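Long-range contacts in quinoline 2-oxidoreductase large subunit (Pseudomonas putida, PDB 1T3Q), which holds the molybdenum-pterin cytosine dinucleotide cofactor of a molybdenum hydroxylase that probably oxidises quinoline at its carbon 2: residues 258-263 against 326-331; 86-91 against 98-103. All blocks are in the same frame, centred on the assembly; numbering follows the deposited sequence.

Contact 1. Residues 258-263 against 326-331; sequences KAHLHP and YNNLPW
The indole of Trp331 reaches the backbone of Ala259: CG is anti to the carbonyl carbon (chi1 -40°), and NE1 donates to Ala259 O at 2.8 Å. The bond is bent, and the oxygen is tilted about 31° out of the indole plane. Beside it, the edge of Trp331 faces the His260 ring in an offset edge-to-face pair, planes at 80°. CD1 of Trp331 comes to 3.4 Å from His260 NE2. That nitrogen is hydrogen-bonded to Ala369 N and ND1 to Gln257 O, which fixes the imidazole's rotation. An alanine in place of Trp331 would probably leave Ala259 O without its indole donor and open a gap at one face of His260. Ala259 CB lies about 4 Å from the nearest atom of the bound dioxosulfidomolybdenum ion, and Trp331 also meets Tyr545 of that pocket.

Leu261 N donates to Leu329 O, the carbonyl of the cis peptide before Pro330, at 3.0 Å. Water 1 joins Leu329 N to Leu261 O. Leu261 and Leu329 lie side by side, Leu261 CD2 meeting Leu329 CD1 at 4.0 Å. Leu261 packs on Met232 and Phe236 of helix 226-237, Leu329 on Phe228 of that helix and on Ile87 of strand 87-89.

Contact 2. Residues 86-91 against 98-103; sequences GIVATM and TTIQPL
Thr90 and Thr98 meet through their hydroxyls, Thr90 OG1 and Thr98 OG1 being hydrogen-bonded at 2.7 Å. Either could be the donor. The Thr98 side chain can be followed outward. Its CB lies 3.9 Å from Ala89 O. From there the side chain forks. OG1, anti to the carbonyl carbon and beside the backbone N (chi1 -67°), takes the bond to Thr90. The methyl CG2, anti to the backbone N, rests 3.4 Å from Ala89 O. It also lies 4.1 Å from Val88 CG1.

The two segments form an antiparallel beta hairpin, strand 87-89 with strand 99-101, in the a/b hammerhead domain. Ile87 with Gln101 and Ala89 with Thr99 are hydrogen-bonded pairs. Val88 with Ile100, between them, is a non-hydrogen-bonded pair. Ala89 N donates to Thr99 O at 2.9 Å.

Val88 and Ile100 share one face of the hairpin. They run side by side, with Val88 CG2 against Ile100 CG1. Ile87, Ala89, Thr99 and Gln101 share the other face. There water 2 is placed to donate to Ile87 O and is hydrogen-bonded to Thr99 OG1. That hydroxyl has its strongest partner outside the hairpin, the backbone N of Asn327.

At the far end Leu103 folds back over the start of strand 87-89. Its CD2 touches Gly86 CA at 4.0 Å and Ile87 CG1 at 4.2 Å. Gly86 CA also makes a CA-H...O contact to Gln101 O, and a CB at Gly86 would clash with that oxygen. Leu103 continues onto Leu266, Leu267 and Leu270 of helix 263-275.

From the N terminus, contact 2 comes first. It closes a short loop, residues 92-97, within the hairpin of strands 87-89 and 99-101. Contact 1 follows later and closes a much longer loop: the 62 residues between its segments include most of helix 263-275 and strands 298-306 and 312-322. The two are in series and neither nest nor cross. Their centres are about 9 Å apart, and they touch directly. Asn327 N probably donates to Thr99 OG1 at 3.0 Å. Asn327 O packs on Ala89 CB at 3.5 Å. Pro263 also touches Ile87 and Gln101. The hairpin of the a/b hammerhead domain is thus tied to loops of the molybdopterin cofactor-binding domain.

Contact 1. Residues 258-263 against 326-331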
ATOM      1  N   LYS B 258      22.149  -8.168   4.569  1.00 14.80           N
ATOM      2  CA  LYS B 258      21.085  -7.185   4.580  1.00 14.71           C
ATOM      3  C   LYS B 258      20.930  -6.537   5.954  1.00 13.81           C
ATOM      4  O   LYS B 258      19.893  -5.956   6.278  1.00 15.09           O
ATOM      5  CB  LYS B 258      19.786  -7.839   4.091  1.00 15.44           C
ATOM      6  CG  LYS B 258      19.889  -8.191   2.606  1.00 14.94           C
ATOM      7  CD  LYS B 258      18.678  -8.931   2.049  1.00 16.29           C
ATOM      8  CE  LYS B 258      18.949  -9.340   0.604  1.00 15.42           C
ATOM      9  NZ  LYS B 258      17.958 -10.336   0.091  1.00 16.44           N
ATOM     10  N   ALA B 259      21.989  -6.637   6.751  1.00 15.53           N
ATOM     11  CA  ALA B 259      22.027  -6.034   8.073  1.00 16.01           C
ATOM     12  C   ALA B 259      23.066  -4.914   8.032  1.00 17.41           C
ATOM     13  O   ALA B 259      23.853  -4.748   8.962  1.00 16.23           O
ATOM     14  CB  ALA B 259      22.405  -7.065   9.128  1.00 16.14           C
ATOM     15  N   HIS B 260      23.077  -4.175   6.929  1.00 17.58           N
ATOM     16  CA  HIS B 260      23.984  -3.039   6.757  1.00 18.94           C
ATOM     17  C   HIS B 260      23.207  -1.933   6.074  1.00 20.41           C
ATOM     18  O   HIS B 260      22.163  -2.174   5.458  1.00 19.00           O
ATOM     19  CB  HIS B 260      25.171  -3.361   5.841  1.00 17.96           C
ATOM     20  CG  HIS B 260      26.029  -4.493   6.309  1.00 18.95           C
ATOM     21  ND1 HIS B 260      25.842  -5.790   5.883  1.00 18.08           N
ATOM     22  CD2 HIS B 260      27.093  -4.520   7.148  1.00 18.17           C
ATOM     23  CE1 HIS B 260      26.756  -6.568   6.436  1.00 18.33           C
ATOM     24  NE2 HIS B 260      27.526  -5.824   7.207  1.00 19.12           N
ATOM     25  N   LEU B 261      23.718  -0.715   6.178  1.00 18.57           N
ATOM     26  CA  LEU B 261      23.091   0.403   5.497  1.00 19.64           C
ATOM     27  C   LEU B 261      23.821   0.445   4.163  1.00 18.49           C
ATOM     28  O   LEU B 261      25.052   0.497   4.129  1.00 20.41           O
ATOM     29  CB  LEU B 261      23.320   1.711   6.259  1.00 18.75           C
ATOM     30  CG  LEU B 261      22.673   2.920   5.581  1.00 18.83           C
ATOM     31  CD1 LEU B 261      21.158   2.785   5.629  1.00 18.39           C
ATOM     32  CD2 LEU B 261      23.108   4.201   6.281  1.00 19.31           C
ATOM     33  N   HIS B 262      23.085   0.404   3.061  1.00 17.57           N
ATOM     34  CA  HIS B 262      23.728   0.426   1.750  1.00 18.31           C
ATOM     35  C   HIS B 262      23.657   1.808   1.120  1.00 16.39           C
ATOM     36  O   HIS B 262      22.665   2.516   1.268  1.00 16.16           O
ATOM     37  CB  HIS B 262      23.056  -0.563   0.792  1.00 18.22           C
ATOM     38  CG  HIS B 262      22.713  -1.873   1.423  1.00 16.33           C
ATOM     39  ND1 HIS B 262      23.665  -2.718   1.951  1.00 16.42           N
ATOM     40  CD2 HIS B 262      21.517  -2.470   1.639  1.00 18.99           C
ATOM     41  CE1 HIS B 262      23.069  -3.777   2.470  1.00 20.01           C
ATOM     42  NE2 HIS B 262      21.765  -3.651   2.294  1.00 16.57           N
ATOM     43  N   PRO B 263      24.722   2.217   0.423  1.00 17.12           N
ATOM     44  CA  PRO B 263      24.698   3.533  -0.215  1.00 17.94           C
ATOM     45  C   PRO B 263      23.431   3.666  -1.066  1.00 18.45           C
ATOM     46  O   PRO B 263      22.781   4.708  -1.074  1.00 18.46           O
ATOM     47  CB  PRO B 263      25.967   3.520  -1.061  1.00 17.24           C
ATOM     48  CG  PRO B 263      26.914   2.749  -0.205  1.00 18.25           C
ATOM     49  CD  PRO B 263      26.054   1.595   0.312  1.00 17.73           C
ATOM     50  N   TYR B 326      36.378   0.875   3.360  1.00 18.87           N
ATOM     51  CA  TYR B 326      35.665   1.630   4.390  1.00 19.26           C
ATOM     52  C   TYR B 326      35.127   0.704   5.474  1.00 19.91           C
ATOM     53  O   TYR B 326      35.215  -0.522   5.368  1.00 19.07           O
ATOM     54  CB  TYR B 326      34.459   2.356   3.783  1.00 18.97           C
ATOM     55  CG  TYR B 326      34.745   3.178   2.544  1.00 20.50           C
ATOM     56  CD1 TYR B 326      35.308   4.452   2.641  1.00 19.97           C
ATOM     57  CD2 TYR B 326      34.444   2.682   1.275  1.00 20.37           C
ATOM     58  CE1 TYR B 326      35.560   5.216   1.500  1.00 19.62           C
ATOM     59  CE2 TYR B 326      34.696   3.437   0.126  1.00 20.25           C
ATOM     60  CZ  TYR B 326      35.254   4.704   0.249  1.00 20.25           C
ATOM     61  OH  TYR B 326      35.502   5.454  -0.882  1.00 18.75           O
ATOM     62  N   ASN B 327      34.563   1.311   6.513  1.00 19.00           N
ATOM     63  CA  ASN B 327      33.941   0.561   7.590  1.00 19.86           C
ATOM     64  C   ASN B 327      32.478   0.471   7.189  1.00 19.10           C
ATOM     65  O   ASN B 327      31.872   1.480   6.835  1.00 17.57           O
ATOM     66  CB  ASN B 327      34.009   1.313   8.924  1.00 20.79           C
ATOM     67  CG  ASN B 327      35.378   1.272   9.559  1.00 20.61           C
ATOM     68  OD1 ASN B 327      36.047   2.299   9.676  1.00 22.68           O
ATOM     69  ND2 ASN B 327      35.799   0.091   9.986  1.00 16.55           N
ATOM     70  N   ASN B 328      31.913  -0.729   7.225  1.00 19.12           N
ATOM     71  CA  ASN B 328      30.502  -0.888   6.908  1.00 18.30           C
ATOM     72  C   ASN B 328      29.755  -0.311   8.107  1.00 17.56           C
ATOM     73  O   ASN B 328      30.306  -0.234   9.206  1.00 17.47           O
ATOM     74  CB  ASN B 328      30.139  -2.371   6.790  1.00 17.52           C
ATOM     75  CG  ASN B 328      30.287  -3.105   8.113  1.00 14.52           C
ATOM     76  OD1 ASN B 328      31.273  -3.803   8.349  1.00 16.70           O
ATOM     77  ND2 ASN B 328      29.311  -2.928   8.993  1.00 12.43           N
ATOM     78  N   LEU B 329      28.508   0.093   7.903  1.00 17.38           N
ATOM     79  CA  LEU B 329      27.688   0.607   8.995  1.00 18.52           C
ATOM     80  C   LEU B 329      26.614  -0.471   9.163  1.00 19.47           C
ATOM     81  O   LEU B 329      26.000  -0.878   8.181  1.00 18.12           O
ATOM     82  CB  LEU B 329      27.034   1.932   8.597  1.00 18.41           C
ATOM     83  CG  LEU B 329      26.841   3.091   9.591  1.00 24.06           C
ATOM     84  CD1 LEU B 329      25.396   3.553   9.532  1.00 21.10           C
ATOM     85  CD2 LEU B 329      27.235   2.703  11.007  1.00 22.76           C
ATOM     86  N   PRO B 330      26.323  -0.891  10.408  1.00 19.85           N
ATOM     87  CA  PRO B 330      26.896  -0.433  11.680  1.00 20.45           C
ATOM     88  C   PRO B 330      27.992  -1.269  12.349  1.00 20.43           C
ATOM     89  O   PRO B 330      28.498  -0.876  13.400  1.00 20.57           O
ATOM     90  CB  PRO B 330      25.671  -0.360  12.569  1.00 21.28           C
ATOM     91  CG  PRO B 330      24.972  -1.671  12.183  1.00 21.61           C
ATOM     92  CD  PRO B 330      25.126  -1.724  10.654  1.00 20.03           C
ATOM     93  N   TRP B 331      28.373  -2.398  11.760  1.00 19.60           N
ATOM     94  CA  TRP B 331      29.364  -3.273  12.388  1.00 19.55           C
ATOM     95  C   TRP B 331      30.828  -2.866  12.282  1.00 19.85           C
ATOM     96  O   TRP B 331      31.615  -3.163  13.182  1.00 18.97           O
ATOM     97  CB  TRP B 331      29.198  -4.700  11.852  1.00 19.81           C
ATOM     98  CG  TRP B 331      27.757  -5.077  11.690  1.00 23.09           C
ATOM     99  CD1 TRP B 331      27.119  -5.388  10.522  1.00 22.74           C
ATOM    100  CD2 TRP B 331      26.752  -5.089  12.710  1.00 23.73           C
ATOM    101  NE1 TRP B 331      25.780  -5.583  10.750  1.00 22.13           N
ATOM    102  CE2 TRP B 331      25.525  -5.408  12.083  1.00 24.16           C
ATOM    103  CE3 TRP B 331      26.767  -4.858  14.092  1.00 26.60           C
ATOM    104  CZ2 TRP B 331      24.321  -5.497  12.791  1.00 25.22           C
ATOM    105  CZ3 TRP B 331      25.569  -4.947  14.799  1.00 26.87           C
ATOM    106  CH2 TRP B 331      24.362  -5.264  14.144  1.00 26.94           C
TER
HETATM  107  O   HOH W   1      27.475   0.211   5.255  1.00 21.31           O

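Contact 2. Residues 86-91 against 98-103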
ATOM      1  N   GLY B  86      27.702  11.104   2.931  1.00 24.75           N
ATOM      2  CA  GLY B  86      27.820   9.658   2.949  1.00 21.99           C
ATOM      3  C   GLY B  86      27.603   8.965   4.284  1.00 21.61           C
ATOM      4  O   GLY B  86      27.099   9.549   5.242  1.00 21.43           O
ATOM      5  N   ILE B  87      28.015   7.704   4.339  1.00 19.64           N
ATOM      6  CA  ILE B  87      27.850   6.880   5.526  1.00 19.50           C
ATOM      7  C   ILE B  87      28.998   7.024   6.514  1.00 17.69           C
ATOM      8  O   ILE B  87      30.113   6.592   6.238  1.00 19.30           O
ATOM      9  CB  ILE B  87      27.724   5.393   5.133  1.00 18.47           C
ATOM     10  CG1 ILE B  87      26.572   5.223   4.135  1.00 19.49           C
ATOM     11  CG2 ILE B  87      27.496   4.543   6.372  1.00 16.66           C
ATOM     12  CD1 ILE B  87      26.434   3.813   3.589  1.00 21.83           C
ATOM     13  N   VAL B  88      28.711   7.635   7.661  1.00 19.32           N
ATOM     14  CA  VAL B  88      29.705   7.826   8.713  1.00 18.54           C
ATOM     15  C   VAL B  88      29.681   6.597   9.617  1.00 18.81           C
ATOM     16  O   VAL B  88      28.651   6.274  10.205  1.00 19.94           O
ATOM     17  CB  VAL B  88      29.381   9.073   9.561  1.00 20.53           C
ATOM     18  CG1 VAL B  88      30.471   9.298  10.607  1.00 21.57           C
ATOM     19  CG2 VAL B  88      29.250  10.286   8.658  1.00 20.92           C
ATOM     20  N   ALA B  89      30.812   5.910   9.721  1.00 18.81           N
ATOM     21  CA  ALA B  89      30.893   4.709  10.540  1.00 21.09           C
ATOM     22  C   ALA B  89      32.019   4.804  11.553  1.00 22.19           C
ATOM     23  O   ALA B  89      33.184   4.968  11.189  1.00 24.04           O
ATOM     24  CB  ALA B  89      31.095   3.483   9.647  1.00 19.06           C
ATOM     25  N   THR B  90      31.670   4.685  12.827  1.00 24.36           N
ATOM     26  CA  THR B  90      32.668   4.758  13.884  1.00 25.63           C
ATOM     27  C   THR B  90      32.324   3.823  15.036  1.00 25.18           C
ATOM     28  O   THR B  90      31.239   3.239  15.077  1.00 22.92           O
ATOM     29  CB  THR B  90      32.795   6.197  14.421  1.00 26.82           C
ATOM     30  OG1 THR B  90      33.930   6.280  15.297  1.00 32.42           O
ATOM     31  CG2 THR B  90      31.531   6.602  15.170  1.00 27.73           C
ATOM     32  N   MET B  91      33.262   3.687  15.967  1.00 24.32           N
ATOM     33  CA  MET B  91      33.100   2.827  17.131  1.00 26.42           C
ATOM     34  C   MET B  91      33.746   3.484  18.343  1.00 26.17           C
ATOM     35  O   MET B  91      34.750   4.187  18.210  1.00 25.66           O
ATOM     36  CB  MET B  91      33.774   1.472  16.888  1.00 27.07           C
ATOM     37  CG  MET B  91      32.972   0.481  16.062  1.00 31.48           C
ATOM     38  SD  MET B  91      31.672  -0.331  17.016  1.00 35.19           S
ATOM     39  CE  MET B  91      30.459  -0.619  15.733  1.00 35.43           C
ATOM     40  N   THR B  98      37.575   6.354  12.192  1.00 21.43           N
ATOM     41  CA  THR B  98      36.269   6.553  11.586  1.00 23.21           C
ATOM     42  C   THR B  98      36.417   6.675  10.078  1.00 22.86           C
ATOM     43  O   THR B  98      37.431   7.158   9.587  1.00 23.08           O
ATOM     44  CB  THR B  98      35.614   7.856  12.093  1.00 21.98           C
ATOM     45  OG1 THR B  98      35.305   7.729  13.483  1.00 23.75           O
ATOM     46  CG2 THR B  98      34.348   8.163  11.314  1.00 24.11           C
ATOM     47  N   THR B  99      35.416   6.212   9.340  1.00 22.75           N
ATOM     48  CA  THR B  99      35.446   6.351   7.895  1.00 21.53           C
ATOM     49  C   THR B  99      34.114   6.943   7.484  1.00 21.72           C
ATOM     50  O   THR B  99      33.107   6.773   8.168  1.00 22.21           O
ATOM     51  CB  THR B  99      35.641   5.004   7.149  1.00 23.20           C
ATOM     52  OG1 THR B  99      34.596   4.092   7.506  1.00 21.01           O
ATOM     53  CG2 THR B  99      37.001   4.395   7.477  1.00 22.67           C
ATOM     54  N   ILE B 100      34.128   7.679   6.382  1.00 21.06           N
ATOM     55  CA  ILE B 100      32.919   8.269   5.843  1.00 21.66           C
ATOM     56  C   ILE B 100      32.910   7.760   4.412  1.00 21.69           C
ATOM     57  O   ILE B 100      33.757   8.145   3.612  1.00 19.90           O
ATOM     58  CB  ILE B 100      32.984   9.813   5.845  1.00 22.02           C
ATOM     59  CG1 ILE B 100      33.151  10.321   7.279  1.00 23.34           C
ATOM     60  CG2 ILE B 100      31.721  10.384   5.218  1.00 21.95           C
ATOM     61  CD1 ILE B 100      33.132  11.842   7.410  1.00 24.93           C
ATOM     62  N   GLN B 101      31.991   6.856   4.099  1.00 21.68           N
ATOM     63  CA  GLN B 101      31.936   6.323   2.749  1.00 21.17           C
ATOM     64  C   GLN B 101      31.002   7.155   1.899  1.00 19.74           C
ATOM     65  O   GLN B 101      29.810   7.264   2.191  1.00 19.99           O
ATOM     66  CB  GLN B 101      31.469   4.864   2.749  1.00 22.50           C
ATOM     67  CG  GLN B 101      31.292   4.300   1.344  1.00 22.48           C
ATOM     68  CD  GLN B 101      30.874   2.840   1.330  1.00 25.07           C
ATOM     69  OE1 GLN B 101      30.628   2.236   2.378  1.00 24.87           O
ATOM     70  NE2 GLN B 101      30.785   2.266   0.136  1.00 21.21           N
ATOM     71  N   PRO B 102      31.531   7.763   0.829  1.00 19.51           N
ATOM     72  CA  PRO B 102      30.661   8.571  -0.019  1.00 18.65           C
ATOM     73  C   PRO B 102      29.705   7.641  -0.766  1.00 20.31           C
ATOM     74  O   PRO B 102      30.070   6.512  -1.106  1.00 21.58           O
ATOM     75  CB  PRO B 102      31.648   9.277  -0.939  1.00 18.75           C
ATOM     76  CG  PRO B 102      32.709   8.231  -1.143  1.00 18.77           C
ATOM     77  CD  PRO B 102      32.893   7.667   0.266  1.00 18.50           C
ATOM     78  N   LEU B 103      28.480   8.100  -0.996  1.00 21.53           N
ATOM     79  CA  LEU B 103      27.502   7.279  -1.701  1.00 22.03           C
ATOM     80  C   LEU B 103      28.036   6.971  -3.098  1.00 23.61           C
ATOM     81  O   LEU B 103      27.897   5.851  -3.600  1.00 23.48           O
ATOM     82  CB  LEU B 103      26.154   8.000  -1.762  1.00 21.60           C
ATOM     83  CG  LEU B 103      25.624   8.446  -0.390  1.00 20.39           C
ATOM     84  CD1 LEU B 103      24.204   8.966  -0.530  1.00 20.09           C
ATOM     85  CD2 LEU B 103      25.666   7.278   0.603  1.00 24.07           C
TER
HETATM   86  O   HOH W   2      32.270   4.403   6.342  1.00 20.15           O